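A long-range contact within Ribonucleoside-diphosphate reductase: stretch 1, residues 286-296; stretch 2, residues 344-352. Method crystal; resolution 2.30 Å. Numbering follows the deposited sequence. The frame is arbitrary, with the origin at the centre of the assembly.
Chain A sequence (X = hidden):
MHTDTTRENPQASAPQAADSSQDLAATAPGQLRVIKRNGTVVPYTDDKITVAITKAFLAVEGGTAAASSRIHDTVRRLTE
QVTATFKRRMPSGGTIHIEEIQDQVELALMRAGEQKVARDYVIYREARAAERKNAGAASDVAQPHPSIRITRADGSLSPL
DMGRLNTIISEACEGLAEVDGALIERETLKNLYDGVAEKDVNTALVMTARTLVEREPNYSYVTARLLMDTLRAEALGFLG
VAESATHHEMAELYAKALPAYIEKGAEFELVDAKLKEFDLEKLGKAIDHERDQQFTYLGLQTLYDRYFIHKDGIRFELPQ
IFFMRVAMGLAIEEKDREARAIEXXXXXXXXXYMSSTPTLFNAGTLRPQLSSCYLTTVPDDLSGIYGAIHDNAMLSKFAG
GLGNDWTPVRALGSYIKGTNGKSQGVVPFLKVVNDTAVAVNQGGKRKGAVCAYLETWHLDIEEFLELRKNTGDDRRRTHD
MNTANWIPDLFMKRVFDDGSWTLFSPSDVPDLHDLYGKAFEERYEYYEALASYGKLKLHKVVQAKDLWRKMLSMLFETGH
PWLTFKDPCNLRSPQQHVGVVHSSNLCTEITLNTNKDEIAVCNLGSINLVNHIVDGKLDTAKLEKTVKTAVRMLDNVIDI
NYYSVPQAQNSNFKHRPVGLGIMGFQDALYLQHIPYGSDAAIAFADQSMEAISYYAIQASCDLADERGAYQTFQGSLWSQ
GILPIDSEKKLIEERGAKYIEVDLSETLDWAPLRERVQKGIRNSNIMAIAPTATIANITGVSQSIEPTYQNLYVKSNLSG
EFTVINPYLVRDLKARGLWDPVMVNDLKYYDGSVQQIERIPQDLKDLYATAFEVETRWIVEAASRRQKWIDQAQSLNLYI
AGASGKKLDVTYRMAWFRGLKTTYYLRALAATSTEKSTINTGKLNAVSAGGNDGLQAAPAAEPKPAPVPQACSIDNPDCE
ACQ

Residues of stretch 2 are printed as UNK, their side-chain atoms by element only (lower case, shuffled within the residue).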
ATOM      1  N   ALA A 286     -10.113  -5.874  69.080  1.00 61.37           N
ATOM      2  CA  ALA A 286     -10.256  -6.795  67.960  1.00 60.90           C
ATOM      3  C   ALA A 286      -9.219  -6.552  66.873  1.00 60.12           C
ATOM      4  O   ALA A 286      -9.025  -7.419  66.013  1.00 58.79           O
ATOM      5  CB  ALA A 286     -11.660  -6.681  67.364  1.00 60.79           C
ATOM      6  N   ILE A 287      -8.548  -5.399  66.891  1.00 61.26           N
ATOM      7  CA  ILE A 287      -7.588  -5.068  65.847  1.00 60.84           C
ATOM      8  C   ILE A 287      -6.364  -5.967  65.974  1.00 64.25           C
ATOM      9  O   ILE A 287      -5.819  -6.162  67.070  1.00 64.79           O
ATOM     10  CB  ILE A 287      -7.209  -3.581  65.920  1.00 62.24           C
ATOM     11  CG1 ILE A 287      -8.430  -2.714  65.576  1.00 61.16           C
ATOM     12  CG2 ILE A 287      -6.052  -3.270  64.971  1.00 61.69           C
ATOM     13  CD1 ILE A 287      -8.203  -1.221  65.726  1.00 59.94           C
ATOM     14  N   ASP A 288      -5.931  -6.519  64.842  1.00 63.06           N
ATOM     15  CA  ASP A 288      -4.761  -7.387  64.754  1.00 64.06           C
ATOM     16  C   ASP A 288      -3.658  -6.612  64.041  1.00 64.56           C
ATOM     17  O   ASP A 288      -3.720  -6.414  62.822  1.00 64.62           O
ATOM     18  CB  ASP A 288      -5.112  -8.674  64.010  1.00 66.67           C
ATOM     19  CG  ASP A 288      -3.971  -9.673  63.980  1.00 69.49           C
ATOM     20  OD1 ASP A 288      -2.816  -9.288  64.257  1.00 69.83           O
ATOM     21  OD2 ASP A 288      -4.231 -10.853  63.664  1.00 71.80           O
ATOM     22  N   HIS A 289      -2.652  -6.170  64.800  1.00 66.92           N
ATOM     23  CA  HIS A 289      -1.577  -5.365  64.228  1.00 68.83           C
ATOM     24  C   HIS A 289      -0.683  -6.162  63.286  1.00 70.66           C
ATOM     25  O   HIS A 289       0.022  -5.561  62.468  1.00 71.39           O
ATOM     26  CB  HIS A 289      -0.716  -4.761  65.338  1.00 70.42           C
ATOM     27  CG  HIS A 289       0.268  -5.725  65.925  1.00 71.93           C
ATOM     28  ND1 HIS A 289      -0.081  -6.653  66.881  1.00 72.62           N
ATOM     29  CD2 HIS A 289       1.589  -5.905  65.688  1.00 72.64           C
ATOM     30  CE1 HIS A 289       0.984  -7.363  67.209  1.00 75.34           C
ATOM     31  NE2 HIS A 289       2.010  -6.930  66.499  1.00 74.38           N
ATOM     32  N   GLU A 290      -0.684  -7.493  63.383  1.00 71.92           N
ATOM     33  CA  GLU A 290       0.167  -8.297  62.513  1.00 73.08           C
ATOM     34  C   GLU A 290      -0.302  -8.284  61.064  1.00 70.31           C
ATOM     35  O   GLU A 290       0.493  -8.583  60.168  1.00 70.97           O
ATOM     36  CB  GLU A 290       0.228  -9.736  63.024  1.00 75.64           C
ATOM     37  CG  GLU A 290       1.131  -9.928  64.240  1.00 80.55           C
ATOM     38  CD  GLU A 290       2.613  -9.818  63.906  1.00 82.57           C
ATOM     39  OE1 GLU A 290       2.954  -9.694  62.711  1.00 82.75           O
ATOM     40  OE2 GLU A 290       3.441  -9.863  64.840  1.00 86.13           O
ATOM     41  N   ARG A 291      -1.565  -7.948  60.806  1.00 67.59           N
ATOM     42  CA  ARG A 291      -2.048  -7.928  59.429  1.00 68.04           C
ATOM     43  C   ARG A 291      -1.462  -6.780  58.619  1.00 65.61           C
ATOM     44  O   ARG A 291      -1.625  -6.766  57.395  1.00 65.16           O
ATOM     45  CB  ARG A 291      -3.575  -7.873  59.419  1.00 65.77           C
ATOM     46  CG  ARG A 291      -4.195  -8.941  60.306  1.00 69.25           C
ATOM     47  CD  ARG A 291      -5.668  -9.147  60.028  1.00 68.15           C
ATOM     48  NE  ARG A 291      -6.279 -10.023  61.022  1.00 70.24           N
ATOM     49  CZ  ARG A 291      -7.506 -10.522  60.927  1.00 71.43           C
ATOM     50  NH1 ARG A 291      -8.259 -10.239  59.873  1.00 71.56           N
ATOM     51  NH2 ARG A 291      -7.979 -11.310  61.884  1.00 74.26           N
ATOM     52  N   ASP A 292      -0.776  -5.831  59.261  1.00 70.73           N
ATOM     53  CA  ASP A 292      -0.022  -4.830  58.515  1.00 72.19           C
ATOM     54  C   ASP A 292       1.121  -5.463  57.733  1.00 71.70           C
ATOM     55  O   ASP A 292       1.539  -4.929  56.699  1.00 69.73           O
ATOM     56  CB  ASP A 292       0.523  -3.762  59.466  1.00 74.92           C
ATOM     57  CG  ASP A 292      -0.509  -2.710  59.819  1.00 77.51           C
ATOM     58  OD1 ASP A 292      -1.682  -2.856  59.412  1.00 77.17           O
ATOM     59  OD2 ASP A 292      -0.148  -1.735  60.511  1.00 79.01           O
ATOM     60  N   GLN A 293       1.641  -6.596  58.209  1.00 73.46           N
ATOM     61  CA  GLN A 293       2.729  -7.278  57.520  1.00 75.20           C
ATOM     62  C   GLN A 293       2.298  -7.866  56.181  1.00 73.77           C
ATOM     63  O   GLN A 293       3.165  -8.249  55.387  1.00 74.47           O
ATOM     64  CB  GLN A 293       3.295  -8.388  58.412  1.00 78.23           C
ATOM     65  CG  GLN A 293       3.673  -7.945  59.825  1.00 78.50           C
ATOM     66  CD  GLN A 293       4.718  -6.844  59.841  1.00 79.15           C
ATOM     67  OE1 GLN A 293       4.411  -5.681  59.586  1.00 79.94           O
ATOM     68  NE2 GLN A 293       5.961  -7.209  60.137  1.00 81.72           N
ATOM     69  N   GLN A 294       0.993  -7.940  55.911  1.00 64.97           N
ATOM     70  CA  GLN A 294       0.501  -8.544  54.679  1.00 64.70           C
ATOM     71  C   GLN A 294       0.706  -7.657  53.460  1.00 61.69           C
ATOM     72  O   GLN A 294       0.649  -8.157  52.333  1.00 62.06           O
ATOM     73  CB  GLN A 294      -0.991  -8.867  54.810  1.00 63.59           C
ATOM     74  CG  GLN A 294      -1.343  -9.759  55.990  1.00 65.97           C
ATOM     75  CD  GLN A 294      -2.835  -9.829  56.243  1.00 65.42           C
ATOM     76  OE1 GLN A 294      -3.621  -9.129  55.600  1.00 63.07           O
ATOM     77  NE2 GLN A 294      -3.236 -10.672  57.188  1.00 66.77           N
ATOM     78  N   PHE A 295       0.957  -6.367  53.657  1.00 60.32           N
ATOM     79  CA  PHE A 295       0.873  -5.398  52.574  1.00 58.73           C
ATOM     80  C   PHE A 295       2.067  -5.489  51.634  1.00 59.93           C
ATOM     81  O   PHE A 295       3.221  -5.538  52.074  1.00 61.08           O
ATOM     82  CB  PHE A 295       0.777  -3.980  53.133  1.00 58.46           C
ATOM     83  CG  PHE A 295      -0.601  -3.597  53.575  1.00 58.75           C
ATOM     84  CD1 PHE A 295      -1.604  -3.386  52.644  1.00 57.55           C
ATOM     85  CD2 PHE A 295      -0.892  -3.434  54.918  1.00 57.47           C
ATOM     86  CE1 PHE A 295      -2.873  -3.029  53.044  1.00 55.04           C
ATOM     87  CE2 PHE A 295      -2.160  -3.077  55.324  1.00 57.39           C
ATOM     88  CZ  PHE A 295      -3.152  -2.876  54.387  1.00 56.27           C
ATOM     89  N   THR A 296       1.778  -5.508  50.338  1.00 62.66           N
ATOM     90  CA  THR A 296       2.771  -5.202  49.325  1.00 64.24           C
ATOM     91  C   THR A 296       2.981  -3.692  49.259  1.00 65.93           C
ATOM     92  O   THR A 296       2.151  -2.903  49.724  1.00 63.20           O
ATOM     93  CB  THR A 296       2.330  -5.725  47.958  1.00 64.74           C
ATOM     94  OG1 THR A 296       1.134  -5.045  47.550  1.00 64.55           O
ATOM     95  CG2 THR A 296       2.060  -7.220  48.017  1.00 65.81           C
ATOM     96  N   UNK A 344     -16.818  -8.196  59.891  1.00 55.54           N
ATOM     97  CA  UNK A 344     -16.494  -7.522  58.637  1.00 54.92           C
ATOM     98  C   UNK A 344     -15.039  -7.069  58.614  1.00 54.53           C
ATOM     99  O   UNK A 344     -14.393  -7.088  57.560  1.00 53.53           O
ATOM    100  c   UNK A 344     -18.889  -6.662  58.414  1.00 53.65           C
ATOM    101  c   UNK A 344     -20.672  -8.269  58.249  1.00 54.89           C
ATOM    102  c   UNK A 344     -21.602  -7.263  58.415  1.00 55.99           C
ATOM    103  c   UNK A 344     -19.325  -7.968  58.247  1.00 53.91           C
ATOM    104  c   UNK A 344     -19.837  -5.663  58.578  1.00 53.55           C
ATOM    105  c   UNK A 344     -17.420  -6.321  58.414  1.00 52.77           C
ATOM    106  c   UNK A 344     -21.185  -5.960  58.581  1.00 53.71           C
ATOM    107  N   UNK A 345     -14.511  -6.641  59.762  1.00 54.58           N
ATOM    108  CA  UNK A 345     -13.118  -6.214  59.814  1.00 55.05           C
ATOM    109  C   UNK A 345     -12.176  -7.380  59.549  1.00 55.57           C
ATOM    110  O   UNK A 345     -11.187  -7.235  58.822  1.00 52.32           O
ATOM    111  c   UNK A 345     -10.489  -4.601  60.953  1.00 53.73           C
ATOM    112  o   UNK A 345      -7.271  -5.578  62.369  1.00 55.76           O
ATOM    113  c   UNK A 345      -9.431  -6.537  62.612  1.00 57.15           C
ATOM    114  c   UNK A 345     -12.808  -5.578  61.169  1.00 53.77           C
ATOM    115  c   UNK A 345     -11.331  -5.568  61.490  1.00 55.19           C
ATOM    116  c   UNK A 345      -9.138  -4.596  61.238  1.00 55.14           C
ATOM    117  c   UNK A 345     -10.777  -6.533  62.319  1.00 55.54           C
ATOM    118  c   UNK A 345      -8.615  -5.568  62.072  1.00 56.52           C
ATOM    119  N   UNK A 346     -12.463  -8.544  60.137  1.00 61.08           N
ATOM    120  CA  UNK A 346     -11.606  -9.706  59.929  1.00 60.29           C
ATOM    121  C   UNK A 346     -11.598 -10.128  58.466  1.00 60.99           C
ATOM    122  O   UNK A 346     -10.554 -10.519  57.932  1.00 59.64           O
ATOM    123  o   UNK A 346     -10.752  -9.962  62.605  1.00 63.79           O
ATOM    124  n   UNK A 346     -12.529 -11.220  63.163  1.00 63.42           N
ATOM    125  c   UNK A 346     -12.066 -10.860  60.815  1.00 61.62           C
ATOM    126  c   UNK A 346     -11.726 -10.642  62.276  1.00 64.42           C
ATOM    127  N   UNK A 347     -12.752 -10.054  57.800  1.00 61.90           N
ATOM    128  CA  UNK A 347     -12.811 -10.445  56.397  1.00 64.08           C
ATOM    129  C   UNK A 347     -12.010  -9.487  55.522  1.00 62.79           C
ATOM    130  O   UNK A 347     -11.315  -9.917  54.594  1.00 63.32           O
ATOM    131  c   UNK A 347     -14.248 -12.746  54.804  1.00 66.37           C
ATOM    132  c   UNK A 347     -15.881 -10.991  54.069  1.00 62.29           C
ATOM    133  c   UNK A 347     -14.489 -11.250  54.615  1.00 64.45           C
ATOM    134  c   UNK A 347     -14.267 -10.503  55.930  1.00 64.94           C
ATOM    135  N   UNK A 348     -12.084  -8.185  55.810  1.00 57.79           N
ATOM    136  CA  UNK A 348     -11.406  -7.188  54.989  1.00 54.51           C
ATOM    137  C   UNK A 348      -9.902  -7.169  55.247  1.00 55.46           C
ATOM    138  O   UNK A 348      -9.105  -7.239  54.307  1.00 55.75           O
ATOM    139  c   UNK A 348     -12.008  -5.806  55.254  1.00 53.04           C
ATOM    140  c   UNK A 348     -13.483  -5.600  53.230  1.00 50.77           C
ATOM    141  c   UNK A 348     -13.970  -4.252  55.273  1.00 52.03           C
ATOM    142  c   UNK A 348     -13.435  -5.575  54.751  1.00 52.37           C
ATOM    143  N   UNK A 349      -9.501  -7.078  56.517  1.00 55.40           N
ATOM    144  CA  UNK A 349      -8.089  -6.940  56.859  1.00 58.29           C
ATOM    145  C   UNK A 349      -7.264  -8.168  56.488  1.00 58.36           C
ATOM    146  O   UNK A 349      -6.042  -8.054  56.352  1.00 59.64           O
ATOM    147  c   UNK A 349      -7.941  -6.657  58.357  1.00 58.64           C
ATOM    148  o   UNK A 349      -8.531  -7.688  59.130  1.00 56.80           O
ATOM    149  N   UNK A 350      -7.895  -9.330  56.334  1.00 56.44           N
ATOM    150  CA  UNK A 350      -7.199 -10.542  55.926  1.00 57.83           C
ATOM    151  C   UNK A 350      -7.078 -10.678  54.415  1.00 59.01           C
ATOM    152  O   UNK A 350      -6.394 -11.594  53.946  1.00 59.53           O
ATOM    153  c   UNK A 350      -7.920 -11.773  56.476  1.00 59.61           C
ATOM    154  o   UNK A 350      -9.168 -11.948  55.831  1.00 61.04           O
ATOM    155  N   UNK A 351      -7.732  -9.802  53.651  1.00 56.97           N
ATOM    156  CA  UNK A 351      -7.758  -9.848  52.193  1.00 56.64           C
ATOM    157  C   UNK A 351      -8.546 -11.039  51.658  1.00 57.82           C
ATOM    158  O   UNK A 351      -8.429 -11.373  50.475  1.00 57.20           O
ATOM    159  c   UNK A 351      -6.001  -7.613  52.692  1.00 52.76           C
ATOM    160  c   UNK A 351      -3.855  -6.554  52.716  1.00 53.57           C
ATOM    161  c   UNK A 351      -6.344  -9.865  51.594  1.00 56.64           C
ATOM    162  c   UNK A 351      -4.133  -8.679  51.667  1.00 57.26           C
ATOM    163  c   UNK A 351      -3.325  -7.618  52.026  1.00 55.84           C
ATOM    164  c   UNK A 351      -5.479  -8.694  51.998  1.00 54.86           C
ATOM    165  c   UNK A 351      -5.194  -6.551  53.052  1.00 53.23           C
ATOM    166  N   UNK A 352      -9.348 -11.699  52.499  1.00 54.84           N
ATOM    167  CA  UNK A 352     -10.194 -12.782  52.007  1.00 56.21           C
ATOM    168  C   UNK A 352     -11.250 -12.263  51.040  1.00 56.48           C
ATOM    169  O   UNK A 352     -11.618 -12.961  50.086  1.00 52.64           O
ATOM    170  c   UNK A 352      -9.896 -14.357  53.971  1.00 63.16           C
ATOM    171  o   UNK A 352     -10.345 -15.014  54.933  1.00 64.93           O
ATOM    172  c   UNK A 352     -10.864 -13.499  53.179  1.00 59.18           C
ATOM    173  o   UNK A 352      -8.691 -14.370  53.638  1.00 63.66           O
TER

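Position 344 lies in a helix that begins earlier in the chain. Its side chain has seven carbons: one, then a six-membered ring with no heteroatom. It is out of reach of stretch 1. This is Phe 344.

Position 345 has one carbon, a six-carbon ring and one oxygen on the ring. Its CA-to-CB bond points toward stretch 1. The oxygen lies 3.0 Å from Asp 288 N, near the plane of the ring. A phenol fits, so this is Tyr 345. The backbone amide Asp 288 N donates a nearly straight hydrogen bond, 168°, to Tyr 345 OH. The same OH lies 3.5 Å from Ile 287 CA, and Tyr 345 CE2 lies 3.5 Å from Ala 286 O. The hydroxyl is also hydrogen-bonded elsewhere in the structure.

Position 346 has four side-chain atoms: two carbons, the second carrying one oxygen and one nitrogen. The side-chain oxygen is 3.2 Å from Arg 291 NH2. The CA-to-CB bond points sideways, but the end comes nearer to stretch 1. That is a short amide, Asn 346. The backbone also takes part: Arg 291 NH1 gives a weak hydrogen bond to Asn 346 O, at 3.0 Å.

Position 347 has four carbons, forked at the second. Its CA-to-CB bond points away from stretch 1, and it makes no contact with it. This is Leu 347.

Position 348 has the same four carbons and the same fork. Its CA-to-CB bond also points away, and the residue is buried. This is Leu 348.

Position 349 has one carbon and one oxygen. The oxygen is 2.7 Å from Arg 291 NH1. The single unbranched hydroxyl identifies Ser 349. Ser 349 OG accepts a weak hydrogen bond from Arg 291 NH1; the angle is only 117°. Ser 349 OG also donates to Tyr 345 O, at 2.7 Å, one helical turn back.

Position 350 again has one carbon and one oxygen. Its CB lies 3.7 Å from Arg 291 NH1. This is Ser 350. Ser 350 OG turns back to donate to Asn 346 O at 2.9 Å.

Position 351 has one carbon and a bare six-carbon ring. Positive phi, with two bonds back into the last turn, marks a Schellman motif. One ring carbon lies 3.7 Å from Phe 295 CE1. This is Phe 351. The edge of its ring meets the face of Phe 295, with the planes at 64°. Phe 351 CE2 also lies 3.8 Å from Gln 294 CB.

Position 352 has two carbons, the second carrying two oxygens. It is a carboxylate out of reach of stretch 1, Asp 352.

The contact has three parts. Tyr 345 holds the loop before the 3-10 segment through Asp 288 N. Arg 291 has the largest area covered by stretch 2 of any residue in stretch 1, and it reaches the last turn of the helix. A salt bridge from Arg 291 NE to Asp 288 OD2, 3.4 Å, links its side chain back to that loop. Beyond the 3-10 segment, Phe 295 packs against Phe 351. Together the two stretches bury 473 Å².

Stretch 2 (344-352) FYNLLSSFD
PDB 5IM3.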